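Local atomic coordinates of siderophore enterobactin esterase (Emericella nidulans, PDB entry 6GUO), a protein that hydrolyses the ester bonds of the bacterial xenosiderophore enterobactin inside the fungal cell, releasing its iron, and acts as a homodimer. Residues G29-D34 with S99-Y104; R72-H77 with L299-A304; A171-F176 with L200-R205; R235-S238 with R244-R247. All blocks are in the same frame, centred on the assembly; numbering follows the deposited sequence. Where two conformers were deposited one is given.

Contact 1: G29-D34 with S99-Y104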
loop_
_atom_site.group_PDB
_atom_site.type_symbol
_atom_site.label_atom_id
_atom_site.label_comp_id
_atom_site.label_asym_id
_atom_site.label_seq_id
_atom_site.Cartn_x
_atom_site.Cartn_y
_atom_site.Cartn_z
ATOM N N GLY A 29 19.465 6.682 20.617
ATOM C CA GLY A 29 18.110 6.713 21.161
ATOM C C GLY A 29 17.455 5.362 20.975
ATOM O O GLY A 29 18.043 4.470 20.354
ATOM N N PRO A 30 16.229 5.198 21.501
ATOM C CA PRO A 30 15.571 3.905 21.380
ATOM C C PRO A 30 15.147 3.591 19.948
ATOM O O PRO A 30 15.011 4.496 19.120
ATOM C CB PRO A 30 14.332 4.039 22.283
ATOM C CG PRO A 30 14.519 5.303 23.055
ATOM C CD PRO A 30 15.378 6.175 22.198
ATOM N N TYR A 31 14.978 2.305 19.673
ATOM C CA TYR A 31 14.298 1.844 18.474
ATOM C C TYR A 31 12.852 1.543 18.830
ATOM O O TYR A 31 12.517 1.328 19.999
ATOM C CB TYR A 31 14.974 0.591 17.927
ATOM C CG TYR A 31 16.340 0.851 17.353
ATOM C CD1 TYR A 31 16.484 1.424 16.093
ATOM C CD2 TYR A 31 17.496 0.529 18.068
ATOM C CE1 TYR A 31 17.740 1.666 15.555
ATOM C CE2 TYR A 31 18.754 0.764 17.536
ATOM C CZ TYR A 31 18.875 1.333 16.279
ATOM O OH TYR A 31 20.128 1.578 15.754
ATOM N N GLN A 32 11.999 1.549 17.813
ATOM C CA GLN A 32 10.610 1.143 17.946
ATOM C C GLN A 32 10.416 -0.015 16.988
ATOM O O GLN A 32 10.696 0.124 15.796
ATOM C CB GLN A 32 9.668 2.290 17.585
ATOM C CG GLN A 32 8.189 1.931 17.664
ATOM C CD GLN A 32 7.289 3.098 17.307
ATOM O OE1 GLN A 32 7.402 4.182 17.881
ATOM N NE2 GLN A 32 6.388 2.882 16.349
ATOM N N ILE A 33 9.967 -1.154 17.506
ATOM C CA ILE A 33 9.613 -2.276 16.645
ATOM C C ILE A 33 8.094 -2.424 16.641
ATOM O O ILE A 33 7.465 -2.399 17.696
ATOM C CB ILE A 33 10.372 -3.585 17.003
ATOM C CG1 ILE A 33 9.963 -4.170 18.359
ATOM C CG2 ILE A 33 11.879 -3.340 16.978
ATOM C CD1 ILE A 33 10.300 -5.646 18.487
ATOM N N ASP A 34 7.507 -2.516 15.448
ATOM C CA ASP A 34 6.082 -2.780 15.293
ATOM C C ASP A 34 5.978 -4.184 14.729
ATOM O O ASP A 34 6.717 -4.533 13.811
ATOM C CB ASP A 34 5.436 -1.778 14.335
ATOM C CG ASP A 34 5.259 -0.402 14.949
ATOM O OD1 ASP A 34 4.267 -0.198 15.686
ATOM O OD2 ASP A 34 6.095 0.485 14.678
ATOM N N SER A 99 12.729 9.051 10.028
ATOM C CA SER A 99 13.632 9.655 11.004
ATOM C C SER A 99 14.983 9.976 10.359
ATOM O O SER A 99 15.497 9.161 9.592
ATOM C CB SER A 99 13.863 8.691 12.162
ATOM O OG SER A 99 14.903 9.144 13.010
ATOM N N PRO A 100 15.595 11.131 10.709
ATOM C CA PRO A 100 16.976 11.405 10.264
ATOM C C PRO A 100 18.012 10.341 10.692
ATOM O O PRO A 100 19.069 10.230 10.066
ATOM C CB PRO A 100 17.313 12.754 10.915
ATOM C CG PRO A 100 16.020 13.339 11.351
ATOM C CD PRO A 100 15.065 12.208 11.569
ATOM N N ARG A 101 17.706 9.575 11.742
ATOM C CA ARG A 101 18.577 8.485 12.215
ATOM C C ARG A 101 18.830 7.385 11.179
ATOM O O ARG A 101 19.806 6.646 11.288
ATOM C CB ARG A 101 17.999 7.854 13.486
ATOM C CG ARG A 101 18.089 8.765 14.700
ATOM C CD ARG A 101 17.399 8.170 15.913
ATOM N NE ARG A 101 17.933 6.853 16.272
ATOM C CZ ARG A 101 17.417 6.054 17.206
ATOM N NH1 ARG A 101 17.974 4.871 17.438
ATOM N NH2 ARG A 101 16.348 6.424 17.908
ATOM N N ARG A 102 17.943 7.274 10.191
ATOM C CA ARG A 102 18.085 6.271 9.133
ATOM C C ARG A 102 19.410 6.344 8.360
ATOM O O ARG A 102 19.908 5.312 7.919
ATOM C CB ARG A 102 16.905 6.357 8.154
ATOM C CG ARG A 102 16.924 7.582 7.251
ATOM C CD ARG A 102 15.593 7.767 6.543
ATOM N NE ARG A 102 15.326 6.669 5.614
ATOM C CZ ARG A 102 15.799 6.571 4.367
ATOM N NH1 ARG A 102 15.471 5.514 3.627
ATOM N NH2 ARG A 102 16.597 7.501 3.844
ATOM N N SER A 103 19.965 7.548 8.195
ATOM C CA SER A 103 21.199 7.727 7.422
ATOM C C SER A 103 22.371 6.977 8.049
ATOM O O SER A 103 23.173 6.378 7.337
ATOM C CB SER A 103 21.546 9.211 7.251
ATOM O OG SER A 103 21.931 9.812 8.473
ATOM N N TYR A 104 22.458 7.003 9.378
ATOM C CA TYR A 104 23.493 6.249 10.095
ATOM C C TYR A 104 23.195 4.745 10.062
ATOM O O TYR A 104 24.065 3.943 9.714
ATOM C CB TYR A 104 23.627 6.730 11.542
ATOM C CG TYR A 104 24.667 5.958 12.317
ATOM C CD1 TYR A 104 26.021 6.094 12.021
ATOM C CD2 TYR A 104 24.298 5.069 13.325
ATOM C CE1 TYR A 104 26.983 5.377 12.718
ATOM C CE2 TYR A 104 25.253 4.345 14.027
ATOM C CZ TYR A 104 26.594 4.503 13.723
ATOM O OH TYR A 104 27.546 3.791 14.418
#
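A cation-pi contact, backed by hydrogen bonds to two backbone carbonyls, one weak, joins strand 31-36 of the alpha/beta-hydrolase sheet, next to the outermost strand 18-24, to the turn ahead of helix 102-106: Arg101 reaches over Tyr31 and the backbone of Gly29 and Pro30. Its guanidinium lies over one face of the Tyr31 ring, Arg101 CZ 5.0 Å from the ring centroid, with planes inclined by 48°. Arg101 NH1 comes down on the ring, 3.7 Å from Tyr31 CE1. Arg101 NH2 donates to Pro30 O at 2.6 Å, tilted out of the carbonyl plane, while NH1 makes a weak bond to Gly29 O at 2.9 Å. A bend at chi3 (57°) turns the arginine chain onto these oxygens. Gly29 CA lies over a guanidinium face; a CB there would jam against the preceding carbonyl O, which by itself calls for glycine, and crowd Arg101 NH2. Arg101 N donates to Ser99 OG at 3.1 Å, bracing the turn, which also carries Arg102, bonded to Ser165, probably the nucleophile. Tyr31 OH bonds to Asp105, so the tyrosine is held at ring face and hydroxyl. Phe134 and Phe137 of helix 131-150 pack against its ring, and Ile23 of strand 18-24 pairs with its backbone.

Contact 2: R72-H77 with L299-A304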
loop_
_atom_site.group_PDB
_atom_site.type_symbol
_atom_site.label_atom_id
_atom_site.label_comp_id
_atom_site.label_asym_id
_atom_site.label_seq_id
_atom_site.Cartn_x
_atom_site.Cartn_y
_atom_site.Cartn_z
ATOM N N ARG A 72 -2.680 -9.244 4.764
ATOM C CA ARG A 72 -4.010 -9.614 5.249
ATOM C C ARG A 72 -5.027 -9.767 4.116
ATOM O O ARG A 72 -5.880 -10.646 4.186
ATOM C CB ARG A 72 -4.496 -8.645 6.320
ATOM C CG ARG A 72 -3.744 -8.869 7.619
ATOM C CD ARG A 72 -3.984 -7.798 8.659
ATOM N NE ARG A 72 -3.190 -8.108 9.844
ATOM C CZ ARG A 72 -3.260 -7.476 11.015
ATOM N NH1 ARG A 72 -4.099 -6.461 11.204
ATOM N NH2 ARG A 72 -2.474 -7.878 12.018
ATOM N N ARG A 73 -4.914 -8.948 3.068
ATOM C CA ARG A 73 -5.738 -9.149 1.866
ATOM C C ARG A 73 -5.433 -10.493 1.215
ATOM O O ARG A 73 -6.349 -11.259 0.908
ATOM C CB ARG A 73 -5.542 -8.020 0.853
ATOM C CG ARG A 73 -6.179 -6.706 1.273
ATOM C CD ARG A 73 -6.299 -5.757 0.100
ATOM N NE ARG A 73 -5.003 -5.392 -0.469
ATOM C CZ ARG A 73 -4.252 -4.348 -0.107
ATOM N NH1 ARG A 73 -4.627 -3.501 0.853
ATOM N NH2 ARG A 73 -3.100 -4.134 -0.732
ATOM N N ARG A 74 -4.148 -10.790 1.026
ATOM C CA ARG A 74 -3.758 -12.052 0.391
ATOM C C ARG A 74 -4.124 -13.277 1.230
ATOM O O ARG A 74 -4.599 -14.278 0.690
ATOM C CB ARG A 74 -2.272 -12.071 0.056
ATOM C CG ARG A 74 -1.856 -13.381 -0.592
ATOM C CD ARG A 74 -0.801 -13.206 -1.657
ATOM N NE ARG A 74 -0.328 -14.510 -2.118
ATOM C CZ ARG A 74 0.417 -14.721 -3.200
ATOM N NH1 ARG A 74 0.790 -15.962 -3.501
ATOM N NH2 ARG A 74 0.794 -13.711 -3.987
ATOM N N GLU A 75 -3.888 -13.194 2.537
ATOM C CA GLU A 75 -4.245 -14.273 3.470
ATOM C C GLU A 75 -5.760 -14.533 3.517
ATOM O O GLU A 75 -6.180 -15.674 3.701
ATOM C CB GLU A 75 -3.669 -13.992 4.870
ATOM C CG GLU A 75 -2.147 -14.130 4.911
ATOM C CD GLU A 75 -1.463 -13.437 6.090
ATOM O OE1 GLU A 75 -2.126 -12.738 6.895
ATOM O OE2 GLU A 75 -0.225 -13.584 6.197
ATOM N N SER A 76 -6.563 -13.482 3.324
ATOM C CA SER A 76 -8.020 -13.617 3.199
ATOM C C SER A 76 -8.423 -14.382 1.941
ATOM O O SER A 76 -9.336 -15.199 1.979
ATOM C CB SER A 76 -8.699 -12.245 3.186
ATOM O OG SER A 76 -8.537 -11.594 4.428
ATOM N N HIS A 77 -7.747 -14.093 0.832
ATOM C CA HIS A 77 -7.989 -14.775 -0.443
ATOM C C HIS A 77 -7.461 -16.193 -0.478
ATOM O O HIS A 77 -8.058 -17.060 -1.117
ATOM C CB HIS A 77 -7.349 -14.001 -1.596
ATOM C CG HIS A 77 -7.963 -12.663 -1.819
ATOM N ND1 HIS A 77 -9.324 -12.467 -1.790
ATOM C CD2 HIS A 77 -7.412 -11.457 -2.079
ATOM C CE1 HIS A 77 -9.586 -11.194 -2.005
ATOM N NE2 HIS A 77 -8.441 -10.560 -2.185
ATOM N N LEU A 299 7.322 -12.496 -2.495
ATOM C CA LEU A 299 7.651 -13.352 -1.351
ATOM C C LEU A 299 6.648 -14.496 -1.179
ATOM O O LEU A 299 7.047 -15.655 -1.073
ATOM C CB LEU A 299 7.737 -12.508 -0.073
ATOM C CG LEU A 299 8.027 -13.193 1.261
ATOM C CD1 LEU A 299 9.337 -13.965 1.221
ATOM C CD2 LEU A 299 8.052 -12.139 2.360
ATOM N N SER A 300 5.357 -14.169 -1.190
ATOM C CA SER A 300 4.301 -15.176 -1.044
ATOM C C SER A 300 4.267 -16.187 -2.201
ATOM O O SER A 300 3.928 -17.347 -1.985
ATOM C CB SER A 300 2.938 -14.507 -0.874
ATOM O OG SER A 300 2.914 -13.718 0.306
ATOM N N ASN A 301 4.643 -15.751 -3.406
ATOM C CA ASN A 301 4.703 -16.643 -4.578
ATOM C C ASN A 301 5.840 -17.672 -4.544
ATOM O O ASN A 301 5.788 -18.662 -5.277
ATOM C CB ASN A 301 4.798 -15.832 -5.879
ATOM C CG ASN A 301 3.535 -15.038 -6.170
ATOM O OD1 ASN A 301 2.449 -15.349 -5.670
ATOM N ND2 ASN A 301 3.674 -13.997 -6.979
ATOM N N LEU A 302 6.857 -17.442 -3.714
ATOM C CA LEU A 302 7.955 -18.402 -3.542
ATOM C C LEU A 302 7.556 -19.684 -2.803
ATOM O O LEU A 302 8.274 -20.679 -2.894
ATOM C CB LEU A 302 9.125 -17.754 -2.790
ATOM C CG LEU A 302 9.832 -16.573 -3.462
ATOM C CD1 LEU A 302 10.774 -15.888 -2.479
ATOM C CD2 LEU A 302 10.587 -17.008 -4.707
ATOM N N SER A 303 6.445 -19.656 -2.063
ATOM C CA SER A 303 6.037 -20.791 -1.221
ATOM C C SER A 303 5.744 -22.070 -2.000
ATOM O O SER A 303 6.207 -23.146 -1.609
ATOM C CB SER A 303 4.820 -20.426 -0.363
ATOM O OG SER A 303 5.171 -19.478 0.628
ATOM N N ALA A 304 4.990 -21.944 -3.093
ATOM C CA ALA A 304 4.550 -23.097 -3.893
ATOM C C ALA A 304 5.718 -23.960 -4.374
ATOM O O ALA A 304 6.788 -23.448 -4.712
ATOM C CB ALA A 304 3.721 -22.628 -5.082
ATOM O OXT ALA A 304 5.612 -25.192 -4.418
#
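Arg74, Ser300 and Asn301 make up this contact between helix 60-77, which also faces the second subunit through Arg73 and Ser76, and the last part of helix 288-301 near the chain's C terminus. Arg74 contributes the larger share: its chain runs out with CG anti to the backbone N (chi1 180°), bends at chi2, and delivers the guanidinium to the other segment. Ser300 sits under the flat group, its CB over the centre of one face, 3.4 Å from Arg74 CZ. Ser300 OG turns back to its own helix and bonds to Ile296 O. Asn301 comes to the edge of the guanidinium instead. Arg74 grips Asn301 OD1 end-on with two nitrogens, NH1 at 2.8 Å and NH2 at 2.9 Å. The oxygen lies in the guanidinium plane, yet the amide is turned by 49° against it, and both nitrogens approach OD1 from the same face of the amide; NH2 stands well above that plane, not directed at a lone pair. Glu81 forms a salt bridge with NH1 and probably offsets much of the charge of Arg74, while Asn301 supplies a neutral acceptor whose carbonyl would be polarised by the cation, and the serine methylene fills a face that needs no polar partner.

Contact 3: A171-F176 with L200-R205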
loop_
_atom_site.group_PDB
_atom_site.type_symbol
_atom_site.label_atom_id
_atom_site.label_comp_id
_atom_site.label_asym_id
_atom_site.label_seq_id
_atom_site.Cartn_x
_atom_site.Cartn_y
_atom_site.Cartn_z
ATOM N N ALA A 171 19.633 -3.374 2.400
ATOM C CA ALA A 171 19.295 -4.727 1.947
ATOM C C ALA A 171 20.390 -5.338 1.069
ATOM O O ALA A 171 20.773 -6.500 1.267
ATOM C CB ALA A 171 17.965 -4.726 1.210
ATOM N N LEU A 172 20.900 -4.555 0.119
ATOM C CA LEU A 172 22.009 -4.997 -0.735
ATOM C C LEU A 172 23.278 -5.271 0.069
ATOM O O LEU A 172 23.939 -6.298 -0.137
ATOM C CB LEU A 172 22.289 -3.977 -1.843
ATOM C CG LEU A 172 21.184 -3.829 -2.902
ATOM C CD1 LEU A 172 21.556 -2.759 -3.913
ATOM C CD2 LEU A 172 20.887 -5.147 -3.607
ATOM N N HIS A 173 23.609 -4.366 0.990
ATOM C CA HIS A 173 24.750 -4.575 1.891
ATOM C C HIS A 173 24.634 -5.887 2.686
ATOM O O HIS A 173 25.607 -6.635 2.788
ATOM C CB HIS A 173 24.921 -3.384 2.837
ATOM C CG HIS A 173 26.011 -3.576 3.840
ATOM N ND1 HIS A 173 27.344 -3.569 3.494
ATOM C CD2 HIS A 173 25.967 -3.819 5.169
ATOM C CE1 HIS A 173 28.075 -3.779 4.574
ATOM N NE2 HIS A 173 27.263 -3.937 5.604
ATOM N N ALA A 174 23.444 -6.166 3.221
ATOM C CA ALA A 174 23.188 -7.416 3.933
ATOM C C ALA A 174 23.426 -8.617 3.018
ATOM O O ALA A 174 24.184 -9.517 3.370
ATOM C CB ALA A 174 21.772 -7.437 4.490
ATOM N N LEU A 175 22.809 -8.603 1.832
ATOM C CA LEU A 175 23.014 -9.662 0.830
ATOM C C LEU A 175 24.497 -9.915 0.499
ATOM O O LEU A 175 24.953 -11.061 0.521
ATOM C CB LEU A 175 22.243 -9.342 -0.463
ATOM C CG LEU A 175 22.498 -10.214 -1.698
ATOM C CD1 LEU A 175 22.173 -11.670 -1.419
ATOM C CD2 LEU A 175 21.694 -9.707 -2.885
ATOM N N PHE A 176 25.239 -8.852 0.205
ATOM C CA PHE A 176 26.601 -8.995 -0.314
ATOM C C PHE A 176 27.631 -9.371 0.747
ATOM O O PHE A 176 28.610 -10.025 0.419
ATOM C CB PHE A 176 27.053 -7.733 -1.067
ATOM C CG PHE A 176 26.191 -7.381 -2.258
ATOM C CD1 PHE A 176 25.630 -8.371 -3.073
ATOM C CD2 PHE A 176 25.954 -6.050 -2.579
ATOM C CE1 PHE A 176 24.846 -8.034 -4.161
ATOM C CE2 PHE A 176 25.168 -5.711 -3.669
ATOM C CZ PHE A 176 24.613 -6.704 -4.461
ATOM N N LEU A 200 28.823 -1.327 -5.094
ATOM C CA LEU A 200 29.279 -2.153 -6.215
ATOM C C LEU A 200 30.605 -2.868 -5.935
ATOM O O LEU A 200 30.843 -3.953 -6.469
ATOM C CB LEU A 200 29.363 -1.322 -7.502
ATOM C CG LEU A 200 28.055 -0.662 -7.962
ATOM C CD1 LEU A 200 28.253 -0.016 -9.326
ATOM C CD2 LEU A 200 26.885 -1.638 -7.999
ATOM N N THR A 201 31.452 -2.269 -5.099
ATOM C CA THR A 201 32.644 -2.955 -4.579
ATOM C C THR A 201 32.231 -4.215 -3.811
ATOM O O THR A 201 32.790 -5.290 -4.032
ATOM C CB THR A 201 33.480 -2.036 -3.662
ATOM O OG1 THR A 201 33.725 -0.791 -4.328
ATOM C CG2 THR A 201 34.823 -2.685 -3.296
ATOM N N GLU A 202 31.231 -4.082 -2.941
ATOM C CA GLU A 202 30.706 -5.225 -2.185
ATOM C C GLU A 202 30.000 -6.238 -3.092
ATOM O O GLU A 202 30.150 -7.438 -2.900
ATOM C CB GLU A 202 29.776 -4.762 -1.062
ATOM C CG GLU A 202 30.488 -3.927 -0.008
ATOM C CD GLU A 202 29.621 -3.603 1.194
ATOM O OE1 GLU A 202 28.378 -3.631 1.077
ATOM O OE2 GLU A 202 30.191 -3.309 2.266
ATOM N N ALA A 203 29.247 -5.748 -4.078
ATOM C CA ALA A 203 28.605 -6.613 -5.083
ATOM C C ALA A 203 29.615 -7.499 -5.818
ATOM O O ALA A 203 29.397 -8.698 -5.975
ATOM C CB ALA A 203 27.833 -5.776 -6.092
ATOM N N ARG A 204 30.719 -6.898 -6.257
ATOM C CA ARG A 204 31.750 -7.625 -7.013
ATOM C C ARG A 204 32.545 -8.608 -6.152
ATOM O O ARG A 204 32.938 -9.667 -6.640
ATOM C CB ARG A 204 32.671 -6.646 -7.751
ATOM C CG ARG A 204 31.999 -6.066 -8.989
ATOM C CD ARG A 204 32.458 -4.661 -9.337
ATOM N NE ARG A 204 31.509 -4.022 -10.253
ATOM C CZ ARG A 204 31.475 -2.720 -10.549
ATOM N NH1 ARG A 204 32.342 -1.861 -10.011
ATOM N NH2 ARG A 204 30.554 -2.268 -11.400
ATOM N N ARG A 205 32.773 -8.261 -4.886
ATOM C CA ARG A 205 33.357 -9.200 -3.915
ATOM C C ARG A 205 32.410 -10.384 -3.682
ATOM O O ARG A 205 32.852 -11.533 -3.616
ATOM C CB ARG A 205 33.680 -8.489 -2.592
ATOM C CG ARG A 205 34.249 -9.385 -1.496
ATOM C CD ARG A 205 34.825 -8.565 -0.352
ATOM N NE ARG A 205 35.195 -9.392 0.802
ATOM C CZ ARG A 205 34.374 -9.783 1.786
ATOM N NH1 ARG A 205 33.083 -9.442 1.804
ATOM N NH2 ARG A 205 34.856 -10.535 2.774
HETATM O O HOH W 1 30.872 -8.460 -0.203
#
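Phe176 and Ala203 form the closely packed half of this helix pair, in which segments 171-176 and 200-205 run nearly side by side, their axes 9.3 Å apart at closest approach and crossing at 28°. The phenyl ring lies flat against the backbone of the second helix: Ala203 CA stands over the ring centre, 3.7 Å from the centroid of the Phe176 ring, in a CH-pi contact. Ala203 CB meets the far rim, 3.6 Å from Phe176 CE2. The small side chain of Ala203 is consistent with so near an approach, the CA atoms of Phe176 and Ala203 being only 5.7 Å apart. Leu265 and Leu261 of helix 254-268 close over this apolar side, touching Phe176 and Ala203 respectively.

Beside it the contact turns polar. Glu202 reaches across with an extended chain beyond CG, and its OE1 accepts from His173 ND1 at 2.6 Å on the syn lone pair, along a nearly straight bond (164°). Carboxylate and imidazole are close to coplanar. A trans chi1 (176°) swings the histidine ring out toward this carboxylate. Its other nitrogen, NE2, is bonded to Asp132, so acceptors at both nitrogens would fix the ring's rotation and could favour a protonated imidazole. The looser, solvent side lies further along, where a water links the helices, donating to Phe176 O at 2.8 Å and to Glu202 O, and accepting from NH1 of the exposed Arg205. Helix 166-177 follows the probable nucleophile elbow around Ser165, as in alpha/beta-hydrolases, and packs on the sheet, with helix 199-208 packed against it.

Contact 4: R235-S238 with R244-R247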
loop_
_atom_site.group_PDB
_atom_site.type_symbol
_atom_site.label_atom_id
_atom_site.label_comp_id
_atom_site.label_asym_id
_atom_site.label_seq_id
_atom_site.Cartn_x
_atom_site.Cartn_y
_atom_site.Cartn_z
ATOM N N ARG A 235 2.319 19.324 -11.974
ATOM C CA ARG A 235 1.399 20.385 -12.393
ATOM C C ARG A 235 1.717 21.712 -11.715
ATOM O O ARG A 235 1.761 22.753 -12.372
ATOM C CB ARG A 235 -0.047 19.982 -12.091
ATOM C CG ARG A 235 -1.101 20.933 -12.646
ATOM C CD ARG A 235 -2.502 20.412 -12.377
ATOM N NE ARG A 235 -2.748 20.215 -10.948
ATOM C CZ ARG A 235 -3.019 21.179 -10.063
ATOM N NH1 ARG A 235 -3.218 20.858 -8.787
ATOM N NH2 ARG A 235 -3.096 22.459 -10.430
ATOM N N VAL A 236 1.927 21.652 -10.401
ATOM C CA VAL A 236 2.335 22.799 -9.599
ATOM C C VAL A 236 3.774 22.535 -9.155
ATOM O O VAL A 236 4.022 21.768 -8.219
ATOM C CB VAL A 236 1.408 23.003 -8.376
ATOM C CG1 VAL A 236 1.754 24.297 -7.651
ATOM C CG2 VAL A 236 -0.054 23.015 -8.807
ATOM N N GLU A 237 4.716 23.143 -9.867
ATOM C CA GLU A 237 6.139 23.034 -9.550
ATOM C C GLU A 237 6.885 24.127 -10.297
ATOM O O GLU A 237 6.662 24.312 -11.496
ATOM C CB GLU A 237 6.690 21.662 -9.959
ATOM C CG GLU A 237 8.151 21.453 -9.593
ATOM C CD GLU A 237 8.647 20.043 -9.850
ATOM O OE1 GLU A 237 8.094 19.337 -10.725
ATOM O OE2 GLU A 237 9.615 19.642 -9.169
ATOM N N SER A 238 7.771 24.836 -9.596
ATOM C CA SER A 238 8.559 25.905 -10.214
ATOM C C SER A 238 9.624 25.322 -11.141
ATOM O O SER A 238 9.999 24.151 -11.015
ATOM C CB SER A 238 9.218 26.790 -9.151
ATOM O OG SER A 238 10.311 26.129 -8.535
ATOM N N ARG A 244 16.253 21.177 -10.243
ATOM C CA ARG A 244 16.914 20.522 -9.100
ATOM C C ARG A 244 16.664 19.015 -9.093
ATOM O O ARG A 244 17.589 18.237 -8.878
ATOM C CB ARG A 244 16.440 21.103 -7.762
ATOM C CG ARG A 244 17.031 22.456 -7.404
ATOM C CD ARG A 244 16.199 23.140 -6.323
ATOM N NE ARG A 244 16.993 24.009 -5.453
ATOM C CZ ARG A 244 17.538 25.177 -5.804
ATOM N NH1 ARG A 244 17.411 25.665 -7.041
ATOM N NH2 ARG A 244 18.235 25.867 -4.904
ATOM N N ARG A 245 15.412 18.616 -9.326
ATOM C CA ARG A 245 15.054 17.197 -9.402
ATOM C C ARG A 245 15.732 16.506 -10.591
ATOM O O ARG A 245 16.185 15.369 -10.464
ATOM C CB ARG A 245 13.529 16.993 -9.432
ATOM C CG ARG A 245 12.834 17.457 -8.156
ATOM C CD ARG A 245 11.473 16.817 -7.941
ATOM N NE ARG A 245 10.527 17.086 -9.036
ATOM C CZ ARG A 245 10.049 16.188 -9.906
ATOM N NH1 ARG A 245 10.412 14.904 -9.874
ATOM N NH2 ARG A 245 9.180 16.584 -10.834
ATOM N N GLN A 246 15.815 17.194 -11.730
ATOM C CA GLN A 246 16.560 16.678 -12.889
ATOM C C GLN A 246 18.034 16.450 -12.581
ATOM O O GLN A 246 18.597 15.424 -12.975
ATOM C CB GLN A 246 16.447 17.616 -14.089
ATOM C CG GLN A 246 15.081 17.621 -14.739
ATOM C CD GLN A 246 15.054 18.475 -15.986
ATOM O OE1 GLN A 246 15.371 19.664 -15.942
ATOM N NE2 GLN A 246 14.677 17.877 -17.108
ATOM N N ARG A 247 18.647 17.408 -11.885
ATOM C CA ARG A 247 20.053 17.307 -11.488
ATOM C C ARG A 247 20.286 16.082 -10.611
ATOM O O ARG A 247 21.150 15.256 -10.912
ATOM C CB ARG A 247 20.504 18.573 -10.746
ATOM C CG ARG A 247 21.971 18.570 -10.333
ATOM C CD ARG A 247 22.345 19.826 -9.566
ATOM N NE ARG A 247 23.751 19.801 -9.157
ATOM C CZ ARG A 247 24.429 20.832 -8.650
ATOM N NH1 ARG A 247 23.853 22.020 -8.465
ATOM N NH2 ARG A 247 25.708 20.671 -8.318
#
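The carboxylate of Glu237 and the guanidinium of Arg245 meet edge to edge, their planes only 12° apart, so that the pair forms one almost flat assembly. The carboxylate comes to the edge made by NE and NH2, while Pro231 and Gln234 pack against the Arg245 side chain. Arg245 NE donates to Glu237 OE2 at 2.7 Å, and Arg245 NH2 donates to Glu237 OE1 at 3.0 Å. Both bonds are nearly straight, the one from NE at 175°, and each oxygen is met on its syn lone pair. This is the side-on, two-nitrogen form of the salt bridge, with one donor for each acceptor, and it restrains both the separation of the charges and the twist between the two groups. The torsions serve it differently on the two sides. Glu237 reaches out fully extended from the loop, its CG opposite the backbone N, whereas Arg245 bends at chi3 (-59°) to present its NE edge.

Further bonds steady both partners: Arg245 NH2 also reaches Val232 O, and Glu237 OE1 also accepts from Gln234 N. The loop of 231-238 is thereby drawn against helix 239-252. Ser238 OG bonds to Met241 N at the start of that helix. The arrangement combines a serine N-cap with a bidentate Glu-Arg salt bridge, which fastens the loop before the helix to the helix's own second turn at the protein surface.

Read from the N terminus, the first segment met is 29-34, which contact 1 joins to 99-104 after a loop of 64 residues. Before that loop closes, the chain passes through 72-77, whose partner 299-304 lies at the C terminus, so contacts 1 and 2 cross. The long loop closed by contact 2 encloses contacts 3 and 4; contact 1 closes before contact 3 opens, and contact 3 before contact 4. Contact 1 ties a sheet strand to a helix-opening turn, contact 2 an early helix to the last, contact 3 two neighbouring helices, and contact 4 a loop to the helix after it. Contacts 1, 2 and 4 also touch the second subunit.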